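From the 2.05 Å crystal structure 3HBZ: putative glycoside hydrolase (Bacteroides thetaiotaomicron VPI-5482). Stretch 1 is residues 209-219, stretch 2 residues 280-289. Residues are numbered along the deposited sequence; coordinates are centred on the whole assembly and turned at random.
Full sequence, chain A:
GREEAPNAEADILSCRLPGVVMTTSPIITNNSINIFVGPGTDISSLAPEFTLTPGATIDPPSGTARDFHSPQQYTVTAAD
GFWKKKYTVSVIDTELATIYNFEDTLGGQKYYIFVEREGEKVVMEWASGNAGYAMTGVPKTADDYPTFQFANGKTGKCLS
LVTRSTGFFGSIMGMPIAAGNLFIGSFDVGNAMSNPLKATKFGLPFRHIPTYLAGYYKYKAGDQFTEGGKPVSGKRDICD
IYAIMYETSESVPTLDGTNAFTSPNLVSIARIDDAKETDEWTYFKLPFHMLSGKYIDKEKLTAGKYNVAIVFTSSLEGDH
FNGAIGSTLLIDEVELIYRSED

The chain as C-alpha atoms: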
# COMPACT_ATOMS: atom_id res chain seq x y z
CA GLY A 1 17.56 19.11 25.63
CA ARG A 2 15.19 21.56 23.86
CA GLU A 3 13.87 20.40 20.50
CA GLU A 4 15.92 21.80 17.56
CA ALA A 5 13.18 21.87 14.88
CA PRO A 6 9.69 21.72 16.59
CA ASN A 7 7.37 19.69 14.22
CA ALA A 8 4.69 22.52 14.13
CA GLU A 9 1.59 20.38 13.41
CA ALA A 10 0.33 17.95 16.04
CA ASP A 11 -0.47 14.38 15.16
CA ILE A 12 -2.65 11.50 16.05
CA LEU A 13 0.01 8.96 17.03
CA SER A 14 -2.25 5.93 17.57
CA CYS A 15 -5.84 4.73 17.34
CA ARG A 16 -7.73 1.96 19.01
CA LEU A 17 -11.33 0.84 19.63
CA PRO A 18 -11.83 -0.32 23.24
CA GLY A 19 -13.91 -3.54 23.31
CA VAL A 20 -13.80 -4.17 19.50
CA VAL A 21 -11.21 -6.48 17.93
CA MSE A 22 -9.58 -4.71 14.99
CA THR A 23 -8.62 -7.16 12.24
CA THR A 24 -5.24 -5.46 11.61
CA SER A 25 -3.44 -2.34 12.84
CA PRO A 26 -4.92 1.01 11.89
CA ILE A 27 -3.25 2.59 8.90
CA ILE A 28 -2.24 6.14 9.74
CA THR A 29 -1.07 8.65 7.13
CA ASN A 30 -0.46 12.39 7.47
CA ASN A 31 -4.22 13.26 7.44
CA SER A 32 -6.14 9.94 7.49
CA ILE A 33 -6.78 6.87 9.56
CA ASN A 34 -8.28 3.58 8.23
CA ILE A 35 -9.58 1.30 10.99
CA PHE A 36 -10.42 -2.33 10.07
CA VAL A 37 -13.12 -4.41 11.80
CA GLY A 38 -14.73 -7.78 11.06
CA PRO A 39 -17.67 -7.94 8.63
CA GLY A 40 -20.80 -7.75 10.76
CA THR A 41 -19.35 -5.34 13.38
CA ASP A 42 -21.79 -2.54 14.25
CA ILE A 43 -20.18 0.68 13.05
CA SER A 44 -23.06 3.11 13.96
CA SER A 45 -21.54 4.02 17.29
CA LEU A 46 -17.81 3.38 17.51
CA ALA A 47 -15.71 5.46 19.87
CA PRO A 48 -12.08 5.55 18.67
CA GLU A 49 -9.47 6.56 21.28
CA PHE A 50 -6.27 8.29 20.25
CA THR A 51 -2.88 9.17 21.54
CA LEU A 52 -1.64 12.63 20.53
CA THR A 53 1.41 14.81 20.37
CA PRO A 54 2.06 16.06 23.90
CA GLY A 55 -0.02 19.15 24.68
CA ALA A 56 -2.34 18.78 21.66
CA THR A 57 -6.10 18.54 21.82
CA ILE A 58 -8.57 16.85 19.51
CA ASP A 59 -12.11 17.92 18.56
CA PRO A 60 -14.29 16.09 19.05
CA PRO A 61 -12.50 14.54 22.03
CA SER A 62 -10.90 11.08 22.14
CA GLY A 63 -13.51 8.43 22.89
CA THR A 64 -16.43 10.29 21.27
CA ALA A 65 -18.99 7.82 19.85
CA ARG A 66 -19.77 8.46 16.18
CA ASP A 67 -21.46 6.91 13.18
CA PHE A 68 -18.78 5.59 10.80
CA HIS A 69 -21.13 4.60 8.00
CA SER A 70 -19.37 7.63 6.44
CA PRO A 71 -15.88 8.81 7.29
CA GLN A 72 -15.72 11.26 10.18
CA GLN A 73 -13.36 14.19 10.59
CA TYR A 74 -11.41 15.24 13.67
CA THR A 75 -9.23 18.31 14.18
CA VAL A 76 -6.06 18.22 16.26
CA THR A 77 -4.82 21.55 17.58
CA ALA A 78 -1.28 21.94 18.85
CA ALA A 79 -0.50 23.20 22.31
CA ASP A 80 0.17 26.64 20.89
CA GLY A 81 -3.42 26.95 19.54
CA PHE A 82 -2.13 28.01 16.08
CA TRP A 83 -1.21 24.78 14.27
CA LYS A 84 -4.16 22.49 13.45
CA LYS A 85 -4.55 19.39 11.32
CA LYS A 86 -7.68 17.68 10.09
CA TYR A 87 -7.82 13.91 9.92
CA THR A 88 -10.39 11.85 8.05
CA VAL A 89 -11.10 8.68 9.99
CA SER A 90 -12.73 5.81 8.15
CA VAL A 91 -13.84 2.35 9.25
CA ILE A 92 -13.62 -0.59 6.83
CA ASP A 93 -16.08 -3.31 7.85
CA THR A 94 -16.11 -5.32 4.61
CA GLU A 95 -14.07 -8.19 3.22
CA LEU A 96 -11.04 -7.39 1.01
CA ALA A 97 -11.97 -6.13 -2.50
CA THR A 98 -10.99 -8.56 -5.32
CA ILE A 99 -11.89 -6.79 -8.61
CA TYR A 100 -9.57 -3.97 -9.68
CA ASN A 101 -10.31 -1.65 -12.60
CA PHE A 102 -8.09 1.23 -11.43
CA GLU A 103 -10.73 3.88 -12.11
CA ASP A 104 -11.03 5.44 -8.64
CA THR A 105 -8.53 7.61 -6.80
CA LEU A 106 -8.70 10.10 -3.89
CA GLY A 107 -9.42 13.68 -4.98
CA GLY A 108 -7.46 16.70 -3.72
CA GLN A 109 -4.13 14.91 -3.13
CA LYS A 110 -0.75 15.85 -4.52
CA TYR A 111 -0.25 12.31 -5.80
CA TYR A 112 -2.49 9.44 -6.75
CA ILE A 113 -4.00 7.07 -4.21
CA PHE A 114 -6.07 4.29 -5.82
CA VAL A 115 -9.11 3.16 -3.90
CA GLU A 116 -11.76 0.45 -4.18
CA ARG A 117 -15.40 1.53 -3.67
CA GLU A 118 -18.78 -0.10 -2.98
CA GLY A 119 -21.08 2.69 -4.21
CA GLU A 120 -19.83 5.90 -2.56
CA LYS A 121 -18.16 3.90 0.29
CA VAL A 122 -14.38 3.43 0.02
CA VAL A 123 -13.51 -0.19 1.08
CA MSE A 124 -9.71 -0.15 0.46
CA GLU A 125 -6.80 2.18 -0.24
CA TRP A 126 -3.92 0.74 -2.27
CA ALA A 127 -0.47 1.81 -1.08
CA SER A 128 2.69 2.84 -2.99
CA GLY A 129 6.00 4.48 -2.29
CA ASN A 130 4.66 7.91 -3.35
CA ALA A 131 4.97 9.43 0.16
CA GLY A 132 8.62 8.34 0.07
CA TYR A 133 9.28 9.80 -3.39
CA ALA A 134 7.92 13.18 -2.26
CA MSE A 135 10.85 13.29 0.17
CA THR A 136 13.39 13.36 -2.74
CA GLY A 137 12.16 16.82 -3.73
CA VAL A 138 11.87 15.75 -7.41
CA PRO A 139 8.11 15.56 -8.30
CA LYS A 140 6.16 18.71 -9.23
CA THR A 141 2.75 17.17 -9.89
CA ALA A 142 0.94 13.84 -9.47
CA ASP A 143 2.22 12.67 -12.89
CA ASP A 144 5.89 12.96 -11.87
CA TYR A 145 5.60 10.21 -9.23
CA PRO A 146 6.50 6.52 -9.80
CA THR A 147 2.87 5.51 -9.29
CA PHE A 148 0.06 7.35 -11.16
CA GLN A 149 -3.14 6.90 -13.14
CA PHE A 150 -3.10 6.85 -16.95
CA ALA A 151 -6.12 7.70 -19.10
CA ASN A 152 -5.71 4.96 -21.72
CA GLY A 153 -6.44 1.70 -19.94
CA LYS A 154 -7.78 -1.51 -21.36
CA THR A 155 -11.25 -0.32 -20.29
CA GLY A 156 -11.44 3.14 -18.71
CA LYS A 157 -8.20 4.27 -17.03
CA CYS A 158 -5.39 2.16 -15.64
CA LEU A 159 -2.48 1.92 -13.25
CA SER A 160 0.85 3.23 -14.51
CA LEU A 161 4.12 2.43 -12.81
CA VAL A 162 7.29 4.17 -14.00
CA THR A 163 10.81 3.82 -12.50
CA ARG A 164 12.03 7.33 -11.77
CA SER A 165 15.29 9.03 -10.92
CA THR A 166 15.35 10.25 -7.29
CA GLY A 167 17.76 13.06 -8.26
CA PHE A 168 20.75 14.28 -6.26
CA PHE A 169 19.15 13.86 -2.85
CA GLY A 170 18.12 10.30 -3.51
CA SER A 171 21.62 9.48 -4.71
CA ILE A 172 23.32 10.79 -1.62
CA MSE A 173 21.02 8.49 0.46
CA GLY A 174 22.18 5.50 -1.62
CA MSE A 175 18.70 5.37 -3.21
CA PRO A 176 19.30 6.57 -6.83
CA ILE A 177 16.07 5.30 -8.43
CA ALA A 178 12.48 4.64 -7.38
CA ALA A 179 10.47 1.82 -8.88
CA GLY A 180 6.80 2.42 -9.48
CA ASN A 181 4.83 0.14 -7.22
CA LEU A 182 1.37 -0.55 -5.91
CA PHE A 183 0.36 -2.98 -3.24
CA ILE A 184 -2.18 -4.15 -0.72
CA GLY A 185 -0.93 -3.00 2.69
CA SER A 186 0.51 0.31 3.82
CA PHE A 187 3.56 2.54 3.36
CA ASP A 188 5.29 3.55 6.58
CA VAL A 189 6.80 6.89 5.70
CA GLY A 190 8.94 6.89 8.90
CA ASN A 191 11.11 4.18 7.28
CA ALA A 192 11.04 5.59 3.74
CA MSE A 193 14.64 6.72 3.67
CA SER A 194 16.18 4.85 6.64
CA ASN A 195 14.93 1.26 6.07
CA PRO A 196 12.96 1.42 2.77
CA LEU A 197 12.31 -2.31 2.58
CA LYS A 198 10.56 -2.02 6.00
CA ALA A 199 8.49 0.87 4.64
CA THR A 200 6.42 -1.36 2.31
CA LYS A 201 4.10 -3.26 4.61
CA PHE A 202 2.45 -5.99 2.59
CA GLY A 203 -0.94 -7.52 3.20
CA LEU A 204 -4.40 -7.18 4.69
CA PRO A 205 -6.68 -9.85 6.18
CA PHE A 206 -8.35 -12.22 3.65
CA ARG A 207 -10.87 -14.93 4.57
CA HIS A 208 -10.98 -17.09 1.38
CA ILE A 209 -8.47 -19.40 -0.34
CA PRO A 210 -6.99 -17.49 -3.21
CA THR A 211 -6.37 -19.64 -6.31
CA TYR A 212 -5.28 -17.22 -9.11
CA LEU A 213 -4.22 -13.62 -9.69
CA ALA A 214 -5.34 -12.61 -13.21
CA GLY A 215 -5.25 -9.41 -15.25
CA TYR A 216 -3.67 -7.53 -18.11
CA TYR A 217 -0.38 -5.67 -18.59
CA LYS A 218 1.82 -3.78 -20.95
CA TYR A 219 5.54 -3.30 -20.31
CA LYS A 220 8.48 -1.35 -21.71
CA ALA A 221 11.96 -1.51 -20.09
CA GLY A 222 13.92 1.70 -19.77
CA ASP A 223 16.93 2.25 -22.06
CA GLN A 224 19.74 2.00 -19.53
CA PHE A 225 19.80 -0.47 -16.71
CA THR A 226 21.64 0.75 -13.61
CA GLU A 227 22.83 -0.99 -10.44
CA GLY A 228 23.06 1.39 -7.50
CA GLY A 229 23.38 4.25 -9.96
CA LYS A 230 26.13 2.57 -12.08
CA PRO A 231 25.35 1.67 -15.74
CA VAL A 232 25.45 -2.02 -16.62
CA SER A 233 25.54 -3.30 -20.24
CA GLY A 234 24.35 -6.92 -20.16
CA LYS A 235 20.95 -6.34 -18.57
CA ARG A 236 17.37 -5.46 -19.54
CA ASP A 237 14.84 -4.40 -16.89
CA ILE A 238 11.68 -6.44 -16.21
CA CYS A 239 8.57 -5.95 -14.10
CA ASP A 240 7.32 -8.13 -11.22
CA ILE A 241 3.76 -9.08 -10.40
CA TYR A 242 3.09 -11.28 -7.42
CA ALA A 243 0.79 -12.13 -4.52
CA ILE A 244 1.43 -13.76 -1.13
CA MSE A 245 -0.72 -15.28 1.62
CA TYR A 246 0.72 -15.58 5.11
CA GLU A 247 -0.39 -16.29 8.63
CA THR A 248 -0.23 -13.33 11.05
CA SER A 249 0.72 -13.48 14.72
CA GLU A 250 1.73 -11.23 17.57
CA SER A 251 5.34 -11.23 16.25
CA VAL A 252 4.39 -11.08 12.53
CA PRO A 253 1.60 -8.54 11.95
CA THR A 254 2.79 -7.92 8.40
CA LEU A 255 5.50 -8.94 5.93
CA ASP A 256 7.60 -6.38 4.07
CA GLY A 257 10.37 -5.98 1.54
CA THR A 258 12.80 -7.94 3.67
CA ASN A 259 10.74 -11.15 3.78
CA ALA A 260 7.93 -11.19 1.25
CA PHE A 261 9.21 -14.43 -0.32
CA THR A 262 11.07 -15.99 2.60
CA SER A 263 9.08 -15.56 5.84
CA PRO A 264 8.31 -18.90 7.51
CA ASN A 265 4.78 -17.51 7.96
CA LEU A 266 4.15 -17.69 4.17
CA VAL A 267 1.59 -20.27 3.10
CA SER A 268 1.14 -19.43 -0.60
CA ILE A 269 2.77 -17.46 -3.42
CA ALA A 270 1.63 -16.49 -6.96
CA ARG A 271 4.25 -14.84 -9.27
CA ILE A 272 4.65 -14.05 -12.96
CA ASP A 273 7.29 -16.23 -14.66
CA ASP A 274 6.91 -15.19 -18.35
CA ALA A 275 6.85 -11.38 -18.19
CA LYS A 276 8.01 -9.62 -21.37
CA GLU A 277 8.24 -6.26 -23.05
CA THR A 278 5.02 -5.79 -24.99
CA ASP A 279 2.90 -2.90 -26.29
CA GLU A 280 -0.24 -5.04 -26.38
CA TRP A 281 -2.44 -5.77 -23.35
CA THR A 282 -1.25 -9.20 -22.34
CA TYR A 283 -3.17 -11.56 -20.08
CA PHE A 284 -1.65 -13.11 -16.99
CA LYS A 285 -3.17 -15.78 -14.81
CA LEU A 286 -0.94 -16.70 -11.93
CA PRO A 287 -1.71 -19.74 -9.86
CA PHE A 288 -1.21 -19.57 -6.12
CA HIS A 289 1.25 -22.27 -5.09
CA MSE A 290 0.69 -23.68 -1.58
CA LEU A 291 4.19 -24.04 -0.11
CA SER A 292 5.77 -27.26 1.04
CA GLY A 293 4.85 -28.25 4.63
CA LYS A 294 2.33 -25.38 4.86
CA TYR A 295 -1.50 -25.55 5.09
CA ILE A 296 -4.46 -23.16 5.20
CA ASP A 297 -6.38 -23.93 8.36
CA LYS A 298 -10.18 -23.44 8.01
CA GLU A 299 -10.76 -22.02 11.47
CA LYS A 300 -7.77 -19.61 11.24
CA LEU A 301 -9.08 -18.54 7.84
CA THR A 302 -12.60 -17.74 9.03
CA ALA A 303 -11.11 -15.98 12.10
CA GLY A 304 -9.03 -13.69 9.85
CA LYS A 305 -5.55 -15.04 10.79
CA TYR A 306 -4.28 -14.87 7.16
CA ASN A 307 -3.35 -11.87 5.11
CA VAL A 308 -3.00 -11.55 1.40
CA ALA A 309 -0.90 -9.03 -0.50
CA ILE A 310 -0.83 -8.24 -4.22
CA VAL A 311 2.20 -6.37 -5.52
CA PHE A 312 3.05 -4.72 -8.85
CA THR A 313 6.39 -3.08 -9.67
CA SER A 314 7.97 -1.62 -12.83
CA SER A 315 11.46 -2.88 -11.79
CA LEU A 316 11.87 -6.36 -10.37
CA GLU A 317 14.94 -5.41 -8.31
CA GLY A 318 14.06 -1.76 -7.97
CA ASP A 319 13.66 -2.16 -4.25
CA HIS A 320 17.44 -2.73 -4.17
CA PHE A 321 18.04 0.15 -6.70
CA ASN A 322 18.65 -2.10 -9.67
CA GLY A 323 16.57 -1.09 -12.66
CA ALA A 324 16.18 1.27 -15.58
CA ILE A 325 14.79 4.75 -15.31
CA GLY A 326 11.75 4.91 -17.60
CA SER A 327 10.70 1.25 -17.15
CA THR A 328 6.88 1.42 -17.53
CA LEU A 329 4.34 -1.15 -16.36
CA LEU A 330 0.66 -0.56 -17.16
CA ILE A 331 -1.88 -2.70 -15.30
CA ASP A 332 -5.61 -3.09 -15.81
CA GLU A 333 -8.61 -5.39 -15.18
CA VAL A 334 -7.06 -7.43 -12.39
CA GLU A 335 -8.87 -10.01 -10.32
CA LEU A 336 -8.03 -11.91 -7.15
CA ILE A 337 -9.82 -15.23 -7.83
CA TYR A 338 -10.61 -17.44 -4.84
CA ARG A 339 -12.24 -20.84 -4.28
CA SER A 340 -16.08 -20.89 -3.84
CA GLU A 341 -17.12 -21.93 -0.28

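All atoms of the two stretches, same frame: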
# COMPACT_ATOMS: atom_id res chain seq x y z
N ILE A 209 -9.65 -18.74 0.16
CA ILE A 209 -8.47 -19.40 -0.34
C ILE A 209 -8.26 -18.87 -1.74
O ILE A 209 -9.01 -19.22 -2.66
CB ILE A 209 -8.63 -20.94 -0.37
CG1 ILE A 209 -8.83 -21.50 1.04
CG2 ILE A 209 -7.37 -21.58 -0.99
CD1 ILE A 209 -9.12 -23.01 1.09
N PRO A 210 -7.26 -17.99 -1.90
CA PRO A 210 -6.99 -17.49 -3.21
C PRO A 210 -6.39 -18.58 -4.09
O PRO A 210 -5.55 -19.36 -3.62
CB PRO A 210 -6.01 -16.34 -2.94
CG PRO A 210 -5.29 -16.74 -1.77
CD PRO A 210 -6.23 -17.55 -0.94
N THR A 211 -6.84 -18.64 -5.34
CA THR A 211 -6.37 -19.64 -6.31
C THR A 211 -5.61 -19.07 -7.52
O THR A 211 -4.68 -19.74 -8.02
CB THR A 211 -7.58 -20.48 -6.81
OG1 THR A 211 -8.61 -19.59 -7.22
CG2 THR A 211 -8.12 -21.34 -5.65
N TYR A 212 -5.96 -17.86 -7.97
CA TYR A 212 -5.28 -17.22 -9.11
C TYR A 212 -5.32 -15.72 -8.97
O TYR A 212 -6.27 -15.18 -8.37
CB TYR A 212 -5.98 -17.52 -10.46
CG TYR A 212 -5.98 -18.97 -10.83
CD1 TYR A 212 -7.00 -19.78 -10.41
CD2 TYR A 212 -4.93 -19.54 -11.54
CE1 TYR A 212 -7.02 -21.12 -10.69
CE2 TYR A 212 -4.94 -20.92 -11.85
CZ TYR A 212 -6.00 -21.69 -11.41
OH TYR A 212 -6.12 -23.01 -11.66
N LEU A 213 -4.25 -15.06 -9.47
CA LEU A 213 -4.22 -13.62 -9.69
C LEU A 213 -4.18 -13.45 -11.22
O LEU A 213 -3.24 -13.92 -11.86
CB LEU A 213 -2.95 -13.01 -9.11
CG LEU A 213 -2.81 -11.49 -9.34
CD1 LEU A 213 -3.95 -10.72 -8.65
CD2 LEU A 213 -1.48 -10.98 -8.81
N ALA A 214 -5.18 -12.76 -11.77
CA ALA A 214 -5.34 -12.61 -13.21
C ALA A 214 -5.47 -11.13 -13.55
O ALA A 214 -5.86 -10.36 -12.70
CB ALA A 214 -6.59 -13.40 -13.72
N GLY A 215 -5.07 -10.76 -14.77
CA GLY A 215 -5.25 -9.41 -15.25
C GLY A 215 -4.50 -9.16 -16.52
O GLY A 215 -4.05 -10.11 -17.17
N TYR A 216 -4.38 -7.88 -16.90
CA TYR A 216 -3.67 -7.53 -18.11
C TYR A 216 -2.53 -6.54 -17.85
O TYR A 216 -2.65 -5.66 -16.99
CB TYR A 216 -4.64 -6.92 -19.13
CG TYR A 216 -5.58 -7.95 -19.67
CD1 TYR A 216 -6.75 -8.25 -19.00
CD2 TYR A 216 -5.27 -8.65 -20.85
CE1 TYR A 216 -7.62 -9.20 -19.49
CE2 TYR A 216 -6.15 -9.61 -21.35
CZ TYR A 216 -7.31 -9.88 -20.64
OH TYR A 216 -8.18 -10.81 -21.08
N TYR A 217 -1.47 -6.63 -18.67
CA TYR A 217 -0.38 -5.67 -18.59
C TYR A 217 0.20 -5.31 -19.93
O TYR A 217 0.02 -6.02 -20.92
CB TYR A 217 0.73 -6.14 -17.65
CG TYR A 217 1.68 -7.12 -18.28
CD1 TYR A 217 1.32 -8.46 -18.45
CD2 TYR A 217 2.95 -6.72 -18.70
CE1 TYR A 217 2.19 -9.38 -19.02
CE2 TYR A 217 3.82 -7.63 -19.31
CZ TYR A 217 3.44 -8.96 -19.45
OH TYR A 217 4.29 -9.87 -20.03
N LYS A 218 0.89 -4.18 -19.93
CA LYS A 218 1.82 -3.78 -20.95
C LYS A 218 3.12 -3.44 -20.22
O LYS A 218 3.11 -2.97 -19.06
CB LYS A 218 1.32 -2.52 -21.70
CG LYS A 218 0.13 -2.71 -22.62
CD LYS A 218 -0.24 -1.40 -23.30
CE LYS A 218 -1.34 -1.59 -24.34
NZ LYS A 218 -1.87 -0.34 -24.94
N TYR A 219 4.25 -3.61 -20.92
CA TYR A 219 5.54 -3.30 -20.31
C TYR A 219 6.58 -2.87 -21.33
O TYR A 219 6.73 -3.49 -22.38
CB TYR A 219 6.07 -4.49 -19.51
CG TYR A 219 7.37 -4.19 -18.76
CD1 TYR A 219 7.35 -3.37 -17.65
CD2 TYR A 219 8.60 -4.70 -19.18
CE1 TYR A 219 8.50 -3.06 -16.94
CE2 TYR A 219 9.82 -4.37 -18.48
CZ TYR A 219 9.75 -3.54 -17.38
OH TYR A 219 10.83 -3.22 -16.60
N GLU A 280 1.15 -4.61 -26.30
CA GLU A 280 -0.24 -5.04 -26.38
C GLU A 280 -0.65 -5.55 -25.01
O GLU A 280 0.17 -6.11 -24.28
CB GLU A 280 -0.41 -6.09 -27.50
CG GLU A 280 -0.32 -5.48 -28.90
N TRP A 281 -1.92 -5.31 -24.65
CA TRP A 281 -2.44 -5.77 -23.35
C TRP A 281 -2.34 -7.27 -23.34
O TRP A 281 -2.93 -7.93 -24.20
CB TRP A 281 -3.91 -5.35 -23.17
CG TRP A 281 -4.08 -3.87 -22.88
CD1 TRP A 281 -4.65 -2.92 -23.70
CD2 TRP A 281 -3.72 -3.18 -21.69
NE1 TRP A 281 -4.65 -1.70 -23.10
CE2 TRP A 281 -4.08 -1.82 -21.86
CE3 TRP A 281 -3.12 -3.57 -20.49
CZ2 TRP A 281 -3.87 -0.86 -20.89
CZ3 TRP A 281 -2.90 -2.61 -19.51
CH2 TRP A 281 -3.27 -1.27 -19.71
N THR A 282 -1.60 -7.79 -22.37
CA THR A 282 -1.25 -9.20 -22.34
C THR A 282 -1.82 -9.78 -21.06
O THR A 282 -1.63 -9.22 -19.99
CB THR A 282 0.30 -9.32 -22.39
OG1 THR A 282 0.79 -8.60 -23.53
CG2 THR A 282 0.76 -10.77 -22.43
N TYR A 283 -2.49 -10.92 -21.18
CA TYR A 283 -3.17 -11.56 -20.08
C TYR A 283 -2.19 -12.33 -19.22
O TYR A 283 -1.26 -12.94 -19.75
CB TYR A 283 -4.20 -12.55 -20.63
CG TYR A 283 -5.10 -13.18 -19.59
CD1 TYR A 283 -5.91 -12.40 -18.77
CD2 TYR A 283 -5.18 -14.58 -19.47
CE1 TYR A 283 -6.77 -12.99 -17.84
CE2 TYR A 283 -6.04 -15.17 -18.55
CZ TYR A 283 -6.84 -14.38 -17.74
OH TYR A 283 -7.68 -14.96 -16.83
N PHE A 284 -2.36 -12.24 -17.89
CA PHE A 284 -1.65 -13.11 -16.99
C PHE A 284 -2.64 -13.81 -16.10
O PHE A 284 -3.70 -13.27 -15.78
CB PHE A 284 -0.59 -12.36 -16.18
CG PHE A 284 -1.10 -11.25 -15.33
CD1 PHE A 284 -1.50 -11.47 -14.02
CD2 PHE A 284 -1.09 -9.95 -15.79
CE1 PHE A 284 -1.94 -10.43 -13.22
CE2 PHE A 284 -1.52 -8.90 -14.99
CZ PHE A 284 -1.93 -9.14 -13.70
N LYS A 285 -2.32 -15.04 -15.73
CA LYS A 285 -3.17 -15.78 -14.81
C LYS A 285 -2.29 -16.65 -13.95
O LYS A 285 -1.91 -17.72 -14.34
CB LYS A 285 -4.20 -16.60 -15.57
CG LYS A 285 -5.17 -17.38 -14.67
CD LYS A 285 -6.21 -18.08 -15.53
CE LYS A 285 -7.05 -19.03 -14.71
NZ LYS A 285 -8.10 -19.71 -15.52
N LEU A 286 -2.00 -16.16 -12.75
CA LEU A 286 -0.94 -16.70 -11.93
C LEU A 286 -1.52 -17.60 -10.88
O LEU A 286 -2.24 -17.12 -10.02
CB LEU A 286 -0.19 -15.55 -11.26
CG LEU A 286 0.23 -14.43 -12.22
CD1 LEU A 286 0.89 -13.33 -11.39
CD2 LEU A 286 1.12 -14.96 -13.38
N PRO A 287 -1.21 -18.90 -10.92
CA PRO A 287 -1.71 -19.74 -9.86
C PRO A 287 -1.02 -19.51 -8.52
O PRO A 287 0.21 -19.30 -8.47
CB PRO A 287 -1.45 -21.16 -10.37
CG PRO A 287 -0.29 -21.02 -11.30
CD PRO A 287 -0.34 -19.63 -11.86
N PHE A 288 -1.80 -19.54 -7.45
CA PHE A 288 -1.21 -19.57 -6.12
C PHE A 288 -0.64 -20.97 -5.86
O PHE A 288 -1.30 -21.97 -6.12
CB PHE A 288 -2.25 -19.19 -5.05
CG PHE A 288 -2.43 -17.69 -4.89
CD1 PHE A 288 -3.21 -16.97 -5.78
CD2 PHE A 288 -1.86 -17.02 -3.83
CE1 PHE A 288 -3.41 -15.64 -5.64
CE2 PHE A 288 -2.06 -15.66 -3.68
CZ PHE A 288 -2.83 -14.98 -4.60
N HIS A 289 0.62 -21.02 -5.47
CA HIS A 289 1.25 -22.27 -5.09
C HIS A 289 1.15 -22.41 -3.56
O HIS A 289 1.68 -21.57 -2.88
CB HIS A 289 2.73 -22.22 -5.41
CG HIS A 289 3.07 -22.28 -6.87
ND1 HIS A 289 3.91 -23.24 -7.39
CD2 HIS A 289 2.76 -21.45 -7.89
CE1 HIS A 289 4.06 -23.03 -8.69
NE2 HIS A 289 3.36 -21.95 -9.02
O HOH W 1 -3.50 -22.27 -7.65

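An aromatic ring folded back over a glycine is the most distinctive feature of this antiparallel strand pair, and it illustrates how a residue without a side chain can make room for a neighbour's. Phe284 adopts the p rotamer (chi1 59°), which brings its ring toward the neighbouring strand until Gly215 CA lies 3.9 Å from the centroid of the Phe284 ring, over its face. An ideal CB on Gly215 would fall 3.0 Å from Phe284 CZ, too close for comfort; the bare backbone accommodates the ring.

The same two residues are joined through their main chains, Phe284 N donating to Gly215 O (2.8 Å) and Gly215 N to Phe284 O (3.0 Å). Equivalent reciprocal pairs link Leu213 with Leu286 and Tyr217 with Thr282, and Phe288 N extends the ladder to Thr211 O (2.9 Å). Between these rungs the non-hydrogen-bonded pairs come close, and CA-H...O contacts such as Ala214 CA to Phe284 O (3.1 Å) accompany them.

Alternation sorts the side chains. On the face of Leu213, Phe284 and Leu286, buried apolar groups pack together, with Leu213 CG 4.1 Å from Phe284 CE1; Tyr217 joins them through CD1, 3.9 Å from Phe284 CD2. The other face is more exposed and suits amphipathic residues. There the extended Lys285 lays its aliphatic chain over Tyr212, CE 4.0 Å from the Tyr212 ring centroid, while NZ makes a cation-pi contact with that ring. Small Ala214 fits beside Tyr283, whose ring meets that of Tyr216 obliquely.

Both ends of the contact use aromatic surfaces. Lys218 CE sits 3.5 Å from the centroid of the five-membered ring of Trp281, with NZ in an off-centre cation-pi contact, and Pro210 CB rests 3.8 Å from the Phe288 ring centroid. Altogether, 1129 Å² is buried, summed over both stretches.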